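Local structure of ATP-dependent Clp protease adapter protein ClpS 2 (Agrobacterium tumefaciens, 4YJM) at residues D32-P35 against R36-T40. The protein probably acts as an adaptor of the ClpAP protease, binding the N-terminal domain of ClpA and modulating which proteins are degraded under the N-end rule. Numbering follows the deposited sequence.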
ATOM      1  N   ASP A  32      -7.008 -11.875   4.255  1.00 49.19           N
ATOM      2  CA  ASP A  32      -7.599 -12.455   5.460  1.00 60.35           C
ATOM      3  C   ASP A  32      -6.622 -12.742   6.588  1.00 48.39           C
ATOM      4  O   ASP A  32      -7.041 -13.252   7.622  1.00 50.37           O
ATOM      5  CB  ASP A  32      -8.273 -13.798   5.142  1.00 91.30           C
ATOM      6  CG  ASP A  32      -9.380 -13.690   4.129  1.00 76.33           C
ATOM      7  OD1 ASP A  32      -9.995 -12.613   4.020  1.00 80.25           O
ATOM      8  OD2 ASP A  32      -9.648 -14.713   3.458  1.00 66.48           O
ATOM      9  N   TYR A  33      -5.331 -12.472   6.396  1.00 47.94           N
ATOM     10  CA  TYR A  33      -4.318 -13.120   7.246  1.00 52.92           C
ATOM     11  C   TYR A  33      -3.337 -12.151   7.880  1.00 50.35           C
ATOM     12  O   TYR A  33      -2.758 -12.445   8.919  1.00 45.38           O
ATOM     13  CB  TYR A  33      -3.542 -14.163   6.436  1.00 78.84           C
ATOM     14  CG  TYR A  33      -4.375 -15.373   6.116  1.00 90.35           C
ATOM     15  CD1 TYR A  33      -4.643 -16.329   7.089  1.00 93.31           C
ATOM     16  CD2 TYR A  33      -4.914 -15.552   4.852  1.00 95.82           C
ATOM     17  CE1 TYR A  33      -5.420 -17.429   6.808  1.00 99.52           C
ATOM     18  CE2 TYR A  33      -5.689 -16.655   4.562  1.00127.87           C
ATOM     19  CZ  TYR A  33      -5.939 -17.588   5.543  1.00120.82           C
ATOM     20  OH  TYR A  33      -6.713 -18.685   5.260  1.00118.97           O
ATOM     21  N   THR A  34      -3.146 -10.998   7.268  1.00 39.41           N
ATOM     22  CA  THR A  34      -2.206 -10.040   7.825  1.00 36.43           C
ATOM     23  C   THR A  34      -2.886  -9.286   8.954  1.00 42.25           C
ATOM     24  O   THR A  34      -3.946  -8.699   8.743  1.00 37.66           O
ATOM     25  CB  THR A  34      -1.703  -9.038   6.746  1.00 41.62           C
ATOM     26  OG1 THR A  34      -1.232  -9.744   5.576  1.00 39.74           O
ATOM     27  CG2 THR A  34      -0.575  -8.184   7.315  1.00 44.25           C
ATOM     28  N   PRO A  35      -2.266  -9.239  10.148  1.00 40.54           N
ATOM     29  CA  PRO A  35      -2.947  -8.504  11.220  1.00 53.16           C
ATOM     30  C   PRO A  35      -3.114  -7.018  10.939  1.00 41.40           C
ATOM     31  O   PRO A  35      -2.211  -6.356  10.423  1.00 42.58           O
ATOM     32  CB  PRO A  35      -2.033  -8.714  12.442  1.00 62.56           C
ATOM     33  CG  PRO A  35      -1.190  -9.886  12.111  1.00 57.93           C
ATOM     34  CD  PRO A  35      -1.033  -9.896  10.618  1.00 50.63           C
ATOM     35  N   ARG A  36      -4.277  -6.508  11.328  1.00 49.82           N
ATOM     36  CA  ARG A  36      -4.646  -5.116  11.141  1.00 52.74           C
ATOM     37  C   ARG A  36      -3.565  -4.182  11.707  1.00 43.03           C
ATOM     38  O   ARG A  36      -3.187  -3.198  11.084  1.00 40.97           O
ATOM     39  CB  ARG A  36      -6.005  -4.878  11.815  1.00 81.36           C
ATOM     40  CG  ARG A  36      -6.570  -3.466  11.729  1.00104.98           C
ATOM     41  CD  ARG A  36      -8.038  -3.414  12.179  1.00147.55           C
ATOM     42  NE  ARG A  36      -8.866  -4.382  11.457  1.00146.33           N
ATOM     43  CZ  ARG A  36      -9.298  -5.542  11.948  1.00142.25           C
ATOM     44  NH1 ARG A  36      -9.007  -5.913  13.189  1.00153.79           N
ATOM     45  NH2 ARG A  36     -10.037  -6.337  11.188  1.00154.66           N
ATOM     46  N   GLU A  37      -3.061  -4.504  12.885  1.00 38.92           N
ATOM     47  CA  GLU A  37      -2.109  -3.637  13.557  1.00 45.73           C
ATOM     48  C   GLU A  37      -0.741  -3.666  12.870  1.00 45.60           C
ATOM     49  O   GLU A  37       0.003  -2.692  12.953  1.00 40.86           O
ATOM     50  CB  GLU A  37      -1.984  -4.022  15.029  1.00 85.64           C
ATOM     51  CG  GLU A  37      -3.202  -3.649  15.851  1.00127.06           C
ATOM     52  CD  GLU A  37      -3.583  -2.191  15.690  1.00165.86           C
ATOM     53  OE1 GLU A  37      -2.676  -1.351  15.501  1.00184.03           O
ATOM     54  OE2 GLU A  37      -4.793  -1.887  15.733  1.00198.10           O
ATOM     55  N   PHE A  38      -0.420  -4.771  12.198  1.00 34.71           N
ATOM     56  CA  PHE A  38       0.804  -4.847  11.398  1.00 35.08           C
ATOM     57  C   PHE A  38       0.687  -3.937  10.195  1.00 41.64           C
ATOM     58  O   PHE A  38       1.624  -3.208   9.881  1.00 35.95           O
ATOM     59  CB  PHE A  38       1.107  -6.278  10.929  1.00 40.26           C
ATOM     60  CG  PHE A  38       2.432  -6.412  10.189  1.00 34.20           C
ATOM     61  CD1 PHE A  38       3.651  -6.371  10.879  1.00 38.92           C
ATOM     62  CD2 PHE A  38       2.461  -6.578   8.822  1.00 34.48           C
ATOM     63  CE1 PHE A  38       4.872  -6.489  10.187  1.00 34.59           C
ATOM     64  CE2 PHE A  38       3.665  -6.680   8.132  1.00 35.61           C
ATOM     65  CZ  PHE A  38       4.861  -6.642   8.808  1.00 34.26           C
ATOM     66  N   VAL A  39      -0.458  -3.964   9.514  1.00 35.34           N
ATOM     67  CA  VAL A  39      -0.626  -3.098   8.325  1.00 28.00           C
ATOM     68  C   VAL A  39      -0.524  -1.642   8.721  1.00 26.95           C
ATOM     69  O   VAL A  39       0.063  -0.844   7.987  1.00 37.69           O
ATOM     70  CB  VAL A  39      -1.976  -3.356   7.585  1.00 35.78           C
ATOM     71  CG1 VAL A  39      -2.128  -2.495   6.327  1.00 27.92           C
ATOM     72  CG2 VAL A  39      -2.072  -4.799   7.195  1.00 32.79           C
ATOM     73  N   THR A  40      -1.105  -1.270   9.851  1.00 29.22           N
ATOM     74  CA  THR A  40      -0.993   0.095  10.339  1.00 32.40           C
ATOM     75  C   THR A  40       0.470   0.545  10.471  1.00 36.57           C
ATOM     76  O   THR A  40       0.829   1.650  10.036  1.00 29.75           O
ATOM     77  CB  THR A  40      -1.717   0.247  11.679  1.00 45.08           C
ATOM     78  OG1 THR A  40      -3.126   0.248  11.440  1.00 44.32           O
ATOM     79  CG2 THR A  40      -1.340   1.543  12.385  1.00 41.76           C
TER
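The F38 ring meets T34 obliquely: the methyl CG2 of T34 lies 3.8 Å from CD2 of F38. A second ring, that of F93, packs edge-to-face with F38. With CG anti to its backbone N, the flat F38 side chain can take the T34 methyl and the F93 ring together. The pyrrolidine ring of P35 reaches the phenylalanine only at its base, CD of P35 standing 4.2 Å from CB of F38. The T34 methyl also rests 3.7 Å from CG2 of V39, the two side chains crossing at about a right angle; small and branched, valine suits this buried site. Threonine offers F38 and V39 a methyl on one branch and, on the other, a hydroxyl hydrogen-bonded to a residue bordering these segments, while its backbone N, like that of Y33, is bonded to OD1 of D31.

P35 is the N-cap of the helix. Its carbonyl oxygen accepts the first helical bond from V39 N at 3.1 Å, nearly straight at 159°, and a weak, bent one from F38 N at 3.0 Å. Proline suits the N-cap because its nitrogen, which carries no hydrogen, is not called on as a donor in the helix's i to i+4 bonds, and its ring holds phi (-64°) in a narrow range. The next bond in the series joins T40 N to O of R36, 3.1 Å away.

This corner starts helix 36-47 where the loop from strand 23-29 ends. On one flank T34, P35 and F38 pack on F93, with P94 and L95 also touching T34, in the loop before strand 97-101; R36, V39 and T40 instead touch M58 of helix 51-64.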